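Local coordinates for protein bacteriocin (Streptococcus pyogenes, PDB 2FU2) that probably protects its producer cell against a bacteriocin, as a small, all-helical immunity protein, at residues V19-L33 against L46-I58. Residues are numbered along the deposited sequence; the frame is centred on the assembly and turned at random.
Sequences VIQADDYFRQAIFEL and LATKIDSLINQYI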
ATOM      1  N   VAL A  19       1.479   1.184 -13.353  1.00 36.85           N
ATOM      2  CA  VAL A  19       0.717  -0.078 -13.274  1.00 35.64           C
ATOM      3  C   VAL A  19      -0.407  -0.050 -12.224  1.00 34.99           C
ATOM      4  O   VAL A  19      -1.437  -0.716 -12.405  1.00 35.99           O
ATOM      5  CB  VAL A  19       1.613  -1.366 -13.126  1.00 35.78           C
ATOM      6  CG1 VAL A  19       2.622  -1.498 -14.278  1.00 35.94           C
ATOM      7  CG2 VAL A  19       2.340  -1.411 -11.798  1.00 35.97           C
ATOM      8  N   ILE A  20      -0.251   0.715 -11.152  1.00 34.18           N
ATOM      9  CA  ILE A  20      -1.350   0.916 -10.206  1.00 33.32           C
ATOM     10  C   ILE A  20      -2.343   1.918 -10.765  1.00 33.74           C
ATOM     11  O   ILE A  20      -3.562   1.700 -10.636  1.00 34.17           O
ATOM     12  CB  ILE A  20      -0.871   1.427  -8.854  1.00 33.91           C
ATOM     13  CG1 ILE A  20       0.028   0.381  -8.202  1.00 35.50           C
ATOM     14  CG2 ILE A  20      -2.050   1.842  -7.948  1.00 30.21           C
ATOM     15  CD1 ILE A  20      -0.752  -0.744  -7.561  1.00 37.04           C
ATOM     16  N   GLN A  21      -1.861   3.004 -11.376  1.00 32.76           N
ATOM     17  CA  GLN A  21      -2.796   3.969 -11.995  1.00 34.14           C
ATOM     18  C   GLN A  21      -3.709   3.386 -13.092  1.00 34.47           C
ATOM     19  O   GLN A  21      -4.853   3.819 -13.294  1.00 34.32           O
ATOM     20  CB  GLN A  21      -2.056   5.195 -12.556  1.00 33.67           C
ATOM     21  CG  GLN A  21      -1.523   6.094 -11.482  1.00 33.37           C
ATOM     22  CD  GLN A  21      -2.542   7.025 -10.908  1.00 35.43           C
ATOM     23  OE1 GLN A  21      -2.708   7.074  -9.687  1.00 37.64           O
ATOM     24  NE2 GLN A  21      -3.222   7.795 -11.764  1.00 31.53           N
ATOM     25  N   ALA A  22      -3.157   2.418 -13.813  1.00 35.02           N
ATOM     26  CA  ALA A  22      -3.838   1.726 -14.910  1.00 34.52           C
ATOM     27  C   ALA A  22      -4.904   0.721 -14.423  1.00 34.58           C
ATOM     28  O   ALA A  22      -5.577   0.111 -15.242  1.00 34.35           O
ATOM     29  CB  ALA A  22      -2.788   0.997 -15.748  1.00 34.15           C
ATOM     30  N   ASP A  23      -5.024   0.526 -13.109  1.00 33.96           N
ATOM     31  CA  ASP A  23      -5.918  -0.473 -12.533  1.00 34.73           C
ATOM     32  C   ASP A  23      -6.834   0.151 -11.497  1.00 35.45           C
ATOM     33  O   ASP A  23      -6.397   0.459 -10.353  1.00 35.70           O
ATOM     34  CB  ASP A  23      -5.141  -1.595 -11.869  1.00 35.14           C
ATOM     35  CG  ASP A  23      -6.046  -2.696 -11.407  1.00 37.19           C
ATOM     36  OD1 ASP A  23      -5.940  -3.836 -11.905  1.00 43.45           O
ATOM     37  OD2 ASP A  23      -6.897  -2.437 -10.560  1.00 39.48           O
ATOM     38  N   ASP A  24      -8.108   0.299 -11.879  1.00 35.16           N
ATOM     39  CA  ASP A  24      -9.058   1.064 -11.102  1.00 34.43           C
ATOM     40  C   ASP A  24      -9.282   0.534  -9.680  1.00 34.04           C
ATOM     41  O   ASP A  24      -9.496   1.322  -8.772  1.00 31.90           O
ATOM     42  CB  ASP A  24     -10.345   1.164 -11.883  1.00 34.35           C
ATOM     43  CG  ASP A  24     -10.180   1.986 -13.152  1.00 38.16           C
ATOM     44  OD1 ASP A  24      -9.202   2.788 -13.264  1.00 40.68           O
ATOM     45  OD2 ASP A  24     -11.051   1.874 -14.044  1.00 41.41           O
ATOM     46  N   TYR A  25      -9.226  -0.798  -9.486  1.00 34.50           N
ATOM     47  CA  TYR A  25      -9.410  -1.385  -8.137  1.00 33.10           C
ATOM     48  C   TYR A  25      -8.219  -1.122  -7.187  1.00 32.95           C
ATOM     49  O   TYR A  25      -8.385  -0.611  -6.077  1.00 31.85           O
ATOM     50  CB  TYR A  25      -9.745  -2.868  -8.212  1.00 32.63           C
ATOM     51  CG  TYR A  25      -9.613  -3.536  -6.878  1.00 31.54           C
ATOM     52  CD1 TYR A  25     -10.608  -3.408  -5.935  1.00 30.84           C
ATOM     53  CD2 TYR A  25      -8.456  -4.224  -6.527  1.00 30.19           C
ATOM     54  CE1 TYR A  25     -10.489  -4.001  -4.682  1.00 28.74           C
ATOM     55  CE2 TYR A  25      -8.329  -4.854  -5.302  1.00 30.22           C
ATOM     56  CZ  TYR A  25      -9.352  -4.728  -4.380  1.00 32.64           C
ATOM     57  OH  TYR A  25      -9.263  -5.300  -3.134  1.00 32.25           O
ATOM     58  N   PHE A  26      -7.016  -1.433  -7.629  1.00 31.64           N
ATOM     59  CA  PHE A  26      -5.866  -1.139  -6.787  1.00 31.86           C
ATOM     60  C   PHE A  26      -5.651   0.357  -6.576  1.00 31.56           C
ATOM     61  O   PHE A  26      -5.346   0.776  -5.466  1.00 31.80           O
ATOM     62  CB  PHE A  26      -4.577  -1.846  -7.271  1.00 29.61           C
ATOM     63  CG  PHE A  26      -4.625  -3.352  -7.103  1.00 30.18           C
ATOM     64  CD1 PHE A  26      -4.490  -3.924  -5.840  1.00 25.78           C
ATOM     65  CD2 PHE A  26      -4.849  -4.211  -8.214  1.00 25.44           C
ATOM     66  CE1 PHE A  26      -4.526  -5.301  -5.684  1.00 25.70           C
ATOM     67  CE2 PHE A  26      -4.876  -5.601  -8.033  1.00 24.56           C
ATOM     68  CZ  PHE A  26      -4.724  -6.131  -6.778  1.00 23.58           C
ATOM     69  N   ARG A  27      -5.823   1.162  -7.621  1.00 31.99           N
ATOM     70  CA  ARG A  27      -5.614   2.627  -7.463  1.00 31.34           C
ATOM     71  C   ARG A  27      -6.489   3.230  -6.360  1.00 32.36           C
ATOM     72  O   ARG A  27      -5.992   4.044  -5.545  1.00 32.08           O
ATOM     73  CB  ARG A  27      -5.857   3.392  -8.739  1.00 31.11           C
ATOM     74  CG  ARG A  27      -5.287   4.801  -8.709  1.00 32.06           C
ATOM     75  CD  ARG A  27      -6.091   5.806  -9.529  1.00 36.49           C
ATOM     76  NE  ARG A  27      -7.520   5.583  -9.339  1.00 42.93           N
ATOM     77  CZ  ARG A  27      -8.496   6.344  -9.817  1.00 50.24           C
ATOM     78  NH1 ARG A  27      -8.246   7.461 -10.502  1.00 51.55           N
ATOM     79  NH2 ARG A  27      -9.748   5.992  -9.584  1.00 54.50           N
ATOM     80  N   GLN A  28      -7.788   2.883  -6.377  1.00 32.07           N
ATOM     81  CA  GLN A  28      -8.790   3.390  -5.434  1.00 32.33           C
ATOM     82  C   GLN A  28      -8.554   2.851  -4.013  1.00 31.83           C
ATOM     83  O   GLN A  28      -8.553   3.570  -3.033  1.00 32.26           O
ATOM     84  CB  GLN A  28     -10.174   2.955  -5.912  1.00 33.20           C
ATOM     85  CG  GLN A  28     -11.325   3.535  -5.068  1.00 36.36           C
ATOM     86  CD  GLN A  28     -12.647   3.069  -5.565  1.00 41.27           C
ATOM     87  OE1 GLN A  28     -12.832   2.819  -6.780  1.00 42.43           O
ATOM     88  NE2 GLN A  28     -13.582   2.916  -4.650  1.00 39.55           N
ATOM     89  N   ALA A  29      -8.354   1.551  -3.935  1.00 30.69           N
ATOM     90  CA  ALA A  29      -7.945   0.887  -2.717  1.00 30.53           C
ATOM     91  C   ALA A  29      -6.753   1.576  -2.037  1.00 30.76           C
ATOM     92  O   ALA A  29      -6.827   1.971  -0.835  1.00 30.17           O
ATOM     93  CB  ALA A  29      -7.644  -0.590  -3.007  1.00 29.31           C
ATOM     94  N   ILE A  30      -5.656   1.728  -2.771  1.00 30.64           N
ATOM     95  CA  ILE A  30      -4.491   2.424  -2.175  1.00 31.37           C
ATOM     96  C   ILE A  30      -4.878   3.851  -1.744  1.00 31.99           C
ATOM     97  O   ILE A  30      -4.543   4.329  -0.611  1.00 31.96           O
ATOM     98  CB  ILE A  30      -3.251   2.440  -3.152  1.00 32.17           C
ATOM     99  CG1 ILE A  30      -2.735   1.001  -3.443  1.00 30.21           C
ATOM    100  CG2 ILE A  30      -2.157   3.456  -2.659  1.00 31.03           C
ATOM    101  CD1 ILE A  30      -2.246   0.280  -2.180  1.00 31.86           C
ATOM    102  N   PHE A  31      -5.654   4.498  -2.613  1.00 31.66           N
ATOM    103  CA  PHE A  31      -6.052   5.850  -2.373  1.00 31.03           C
ATOM    104  C   PHE A  31      -6.850   5.924  -1.051  1.00 31.34           C
ATOM    105  O   PHE A  31      -6.684   6.868  -0.256  1.00 30.65           O
ATOM    106  CB  PHE A  31      -6.845   6.392  -3.552  1.00 31.02           C
ATOM    107  CG  PHE A  31      -7.596   7.637  -3.216  1.00 34.04           C
ATOM    108  CD1 PHE A  31      -6.925   8.844  -3.060  1.00 32.56           C
ATOM    109  CD2 PHE A  31      -8.969   7.583  -2.966  1.00 37.08           C
ATOM    110  CE1 PHE A  31      -7.608  10.009  -2.689  1.00 33.22           C
ATOM    111  CE2 PHE A  31      -9.692   8.763  -2.604  1.00 36.04           C
ATOM    112  CZ  PHE A  31      -8.991   9.966  -2.464  1.00 34.64           C
ATOM    113  N   GLU A  32      -7.696   4.928  -0.806  1.00 30.46           N
ATOM    114  CA  GLU A  32      -8.553   4.970   0.355  1.00 30.89           C
ATOM    115  C   GLU A  32      -7.829   4.686   1.653  1.00 30.58           C
ATOM    116  O   GLU A  32      -8.092   5.298   2.653  1.00 30.85           O
ATOM    117  CB  GLU A  32      -9.714   4.010   0.201  1.00 29.54           C
ATOM    118  CG  GLU A  32     -10.693   4.478  -0.794  1.00 34.48           C
ATOM    119  CD  GLU A  32     -12.007   3.670  -0.812  1.00 42.53           C
ATOM    120  OE1 GLU A  32     -12.361   3.052   0.233  1.00 45.56           O
ATOM    121  OE2 GLU A  32     -12.701   3.683  -1.868  1.00 43.47           O
ATOM    122  N   LEU A  33      -6.947   3.703   1.625  1.00 31.20           N
ATOM    123  CA  LEU A  33      -6.107   3.385   2.731  1.00 32.03           C
ATOM    124  C   LEU A  33      -5.219   4.600   3.075  1.00 32.30           C
ATOM    125  O   LEU A  33      -5.148   5.016   4.258  1.00 31.26           O
ATOM    126  CB  LEU A  33      -5.273   2.128   2.392  1.00 32.34           C
ATOM    127  CG  LEU A  33      -6.165   0.908   2.075  1.00 34.22           C
ATOM    128  CD1 LEU A  33      -5.432  -0.410   1.696  1.00 30.18           C
ATOM    129  CD2 LEU A  33      -7.110   0.629   3.265  1.00 37.60           C
ATOM    130  N   LEU A  46      -5.546  -1.021  10.160  1.00 35.21           N
ATOM    131  CA  LEU A  46      -5.167  -0.435   8.885  1.00 34.63           C
ATOM    132  C   LEU A  46      -3.926  -1.165   8.305  1.00 33.97           C
ATOM    133  O   LEU A  46      -3.822  -1.395   7.093  1.00 33.64           O
ATOM    134  CB  LEU A  46      -4.955   1.084   9.038  1.00 34.22           C
ATOM    135  CG  LEU A  46      -4.515   1.951   7.831  1.00 35.70           C
ATOM    136  CD1 LEU A  46      -5.399   1.770   6.626  1.00 34.53           C
ATOM    137  CD2 LEU A  46      -4.529   3.410   8.178  1.00 34.45           C
ATOM    138  N   ALA A  47      -3.013  -1.527   9.200  1.00 32.20           N
ATOM    139  CA  ALA A  47      -1.819  -2.248   8.847  1.00 32.87           C
ATOM    140  C   ALA A  47      -2.266  -3.518   8.144  1.00 31.75           C
ATOM    141  O   ALA A  47      -1.787  -3.851   7.069  1.00 31.32           O
ATOM    142  CB  ALA A  47      -1.037  -2.608  10.126  1.00 32.46           C
ATOM    143  N   THR A  48      -3.231  -4.181   8.776  1.00 32.09           N
ATOM    144  CA  THR A  48      -3.804  -5.445   8.317  1.00 31.33           C
ATOM    145  C   THR A  48      -4.419  -5.323   6.972  1.00 30.95           C
ATOM    146  O   THR A  48      -4.136  -6.195   6.126  1.00 31.80           O
ATOM    147  CB  THR A  48      -4.800  -5.949   9.299  1.00 31.45           C
ATOM    148  OG1 THR A  48      -4.050  -6.419  10.417  1.00 33.01           O
ATOM    149  CG2 THR A  48      -5.543  -7.167   8.742  1.00 32.56           C
ATOM    150  N   LYS A  49      -5.205  -4.231   6.770  1.00 29.39           N
ATOM    151  CA  LYS A  49      -5.830  -3.927   5.508  1.00 29.70           C
ATOM    152  C   LYS A  49      -4.826  -3.643   4.401  1.00 28.68           C
ATOM    153  O   LYS A  49      -4.960  -4.170   3.319  1.00 29.40           O
ATOM    154  CB  LYS A  49      -6.850  -2.796   5.600  1.00 29.20           C
ATOM    155  CG  LYS A  49      -7.974  -3.030   6.574  1.00 31.66           C
ATOM    156  CD  LYS A  49      -8.872  -1.801   6.627  1.00 31.75           C
ATOM    157  CE  LYS A  49      -9.906  -1.888   7.771  1.00 35.31           C
ATOM    158  NZ  LYS A  49     -10.581  -3.249   7.954  1.00 37.23           N
ATOM    159  N   ILE A  50      -3.823  -2.825   4.646  1.00 28.22           N
ATOM    160  CA  ILE A  50      -2.818  -2.600   3.590  1.00 27.81           C
ATOM    161  C   ILE A  50      -2.066  -3.898   3.299  1.00 27.96           C
ATOM    162  O   ILE A  50      -1.900  -4.299   2.164  1.00 28.80           O
ATOM    163  CB  ILE A  50      -1.820  -1.487   3.988  1.00 28.56           C
ATOM    164  CG1 ILE A  50      -2.504  -0.089   4.146  1.00 27.60           C
ATOM    165  CG2 ILE A  50      -0.597  -1.417   2.964  1.00 29.56           C
ATOM    166  CD1 ILE A  50      -1.834   0.876   5.210  1.00 28.01           C
ATOM    167  N   ASP A  51      -1.651  -4.592   4.338  1.00 27.97           N
ATOM    168  CA  ASP A  51      -1.012  -5.903   4.151  1.00 29.51           C
ATOM    169  C   ASP A  51      -1.812  -6.832   3.205  1.00 29.36           C
ATOM    170  O   ASP A  51      -1.234  -7.341   2.212  1.00 29.96           O
ATOM    171  CB  ASP A  51      -0.735  -6.575   5.491  1.00 29.24           C
ATOM    172  CG  ASP A  51       0.239  -7.712   5.378  1.00 31.40           C
ATOM    173  OD1 ASP A  51       1.241  -7.586   4.674  1.00 36.37           O
ATOM    174  OD2 ASP A  51       0.006  -8.753   5.997  1.00 35.99           O
ATOM    175  N   SER A  52      -3.111  -6.997   3.493  1.00 28.52           N
ATOM    176  CA  SER A  52      -3.974  -7.836   2.699  1.00 30.36           C
ATOM    177  C   SER A  52      -4.019  -7.341   1.264  1.00 31.49           C
ATOM    178  O   SER A  52      -3.958  -8.175   0.347  1.00 32.04           O
ATOM    179  CB  SER A  52      -5.404  -7.857   3.239  1.00 30.00           C
ATOM    180  OG  SER A  52      -5.478  -8.464   4.541  1.00 33.96           O
ATOM    181  N   LEU A  53      -4.156  -6.015   1.071  1.00 31.15           N
ATOM    182  CA  LEU A  53      -4.233  -5.461  -0.286  1.00 31.40           C
ATOM    183  C   LEU A  53      -2.903  -5.686  -1.071  1.00 31.52           C
ATOM    184  O   LEU A  53      -2.916  -6.147  -2.216  1.00 32.33           O
ATOM    185  CB  LEU A  53      -4.652  -3.976  -0.250  1.00 31.03           C
ATOM    186  CG  LEU A  53      -4.739  -3.242  -1.577  1.00 29.82           C
ATOM    187  CD1 LEU A  53      -5.920  -3.766  -2.374  1.00 27.19           C
ATOM    188  CD2 LEU A  53      -4.839  -1.735  -1.426  1.00 32.55           C
ATOM    189  N   ILE A  54      -1.762  -5.442  -0.426  1.00 31.44           N
ATOM    190  CA  ILE A  54      -0.464  -5.633  -1.065  1.00 31.10           C
ATOM    191  C   ILE A  54      -0.143  -7.105  -1.284  1.00 30.41           C
ATOM    192  O   ILE A  54       0.328  -7.470  -2.367  1.00 30.82           O
ATOM    193  CB  ILE A  54       0.688  -4.887  -0.305  1.00 31.36           C
ATOM    194  CG1 ILE A  54       0.386  -3.389  -0.187  1.00 33.36           C
ATOM    195  CG2 ILE A  54       1.981  -5.022  -1.075  1.00 31.28           C
ATOM    196  CD1 ILE A  54       0.356  -2.654  -1.587  1.00 33.02           C
ATOM    197  N   ASN A  55      -0.434  -7.968  -0.314  1.00 29.38           N
ATOM    198  CA  ASN A  55      -0.336  -9.427  -0.605  1.00 30.00           C
ATOM    199  C   ASN A  55      -1.110  -9.807  -1.862  1.00 30.78           C
ATOM    200  O   ASN A  55      -0.565 -10.518  -2.727  1.00 30.84           O
ATOM    201  CB  ASN A  55      -0.796 -10.288   0.555  1.00 28.15           C
ATOM    202  CG  ASN A  55       0.061 -10.106   1.739  1.00 29.05           C
ATOM    203  OD1 ASN A  55       1.160  -9.546   1.640  1.00 28.60           O
ATOM    204  ND2 ASN A  55      -0.402 -10.575   2.876  1.00 29.27           N
ATOM    205  N   GLN A  56      -2.365  -9.320  -1.945  1.00 30.97           N
ATOM    206  CA  GLN A  56      -3.261  -9.582  -3.038  1.00 32.21           C
ATOM    207  C   GLN A  56      -2.641  -9.075  -4.332  1.00 32.07           C
ATOM    208  O   GLN A  56      -2.647  -9.775  -5.328  1.00 32.35           O
ATOM    209  CB  GLN A  56      -4.588  -8.897  -2.774  1.00 32.67           C
ATOM    210  CG  GLN A  56      -5.405  -8.555  -4.033  1.00 34.94           C
ATOM    211  CD  GLN A  56      -6.835  -8.075  -3.727  1.00 34.23           C
ATOM    212  OE1 GLN A  56      -7.066  -7.262  -2.826  1.00 38.19           O
ATOM    213  NE2 GLN A  56      -7.785  -8.566  -4.480  1.00 34.67           N
ATOM    214  N   TYR A  57      -2.071  -7.860  -4.311  1.00 32.16           N
ATOM    215  CA  TYR A  57      -1.423  -7.338  -5.517  1.00 31.50           C
ATOM    216  C   TYR A  57      -0.225  -8.241  -5.934  1.00 31.81           C
ATOM    217  O   TYR A  57      -0.085  -8.705  -7.119  1.00 30.22           O
ATOM    218  CB  TYR A  57      -0.974  -5.895  -5.326  1.00 30.90           C
ATOM    219  CG  TYR A  57      -0.473  -5.373  -6.593  1.00 30.75           C
ATOM    220  CD1 TYR A  57      -1.313  -4.685  -7.442  1.00 29.31           C
ATOM    221  CD2 TYR A  57       0.832  -5.672  -7.020  1.00 33.72           C
ATOM    222  CE1 TYR A  57      -0.859  -4.246  -8.711  1.00 32.76           C
ATOM    223  CE2 TYR A  57       1.311  -5.244  -8.281  1.00 35.22           C
ATOM    224  CZ  TYR A  57       0.454  -4.525  -9.128  1.00 34.15           C
ATOM    225  OH  TYR A  57       0.892  -4.104 -10.366  1.00 33.17           O
ATOM    226  N   ILE A  58       0.629  -8.528  -4.952  1.00 31.45           N
ATOM    227  CA  ILE A  58       1.856  -9.346  -5.251  1.00 31.38           C
ATOM    228  C   ILE A  58       1.480 -10.729  -5.821  1.00 31.95           C
ATOM    229  O   ILE A  58       1.971 -11.156  -6.886  1.00 31.28           O
ATOM    230  CB  ILE A  58       2.807  -9.460  -4.016  1.00 31.06           C
ATOM    231  CG1 ILE A  58       3.269  -8.058  -3.593  1.00 30.23           C
ATOM    232  CG2 ILE A  58       3.984 -10.298  -4.346  1.00 29.97           C
ATOM    233  CD1 ILE A  58       4.083  -7.996  -2.296  1.00 29.31           C
TER
HETATM  234  O   HOH W   1      -1.785  -3.512 -12.087  1.00 48.04           O
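The hydroxyl of Tyr25 donates to Gln56 OE1 across the interface, Tyr25 OH to OE1 measuring 3.0 Å, with the oxygen at the ring edge and the donor tilted 29° from the carbonyl plane. The bond lies at the exposed side of a helical hairpin of the bundle found in enterocin A-type immunity proteins: helices 24-40 and 44-60, joined by a short turn, pack antiparallel through 24-33 and 46-58. The axes of these segments approach to 10.8 Å. Next to this bond Phe26 is sandwiched between two tyrosines: Tyr25 CD2 covers one face, while Tyr57 presents its edge to the other in a T-shaped stack, CD1 lying 3.4 Å above the centre of the ring plane, with the ring planes at 78°. Gln56 CG meets the edge of the same ring at CZ. Asp23, the N-cap, receives Phe26 N on OD2 and holds the start of this helix. Tyr57 also reaches the preceding helix 18-21, where its CE1 meets Ile20 CD1 and a water links its OH to Val19 O; its ring further stacks with His61. Farther along, Leu33 and Leu53 interlock as knobs into holes, Leu33 among Leu46, Lys49, Ile50 and Leu53. With its CG anti to the backbone N (chi1 178°), Leu53 points its methyls toward the facing helix, among Phe26, Ala29, Ile30 and Leu33, and CD2 packs tightly, 3.4 Å from each of Ala29 CB, Ile30 CD1 and Leu33 CD1.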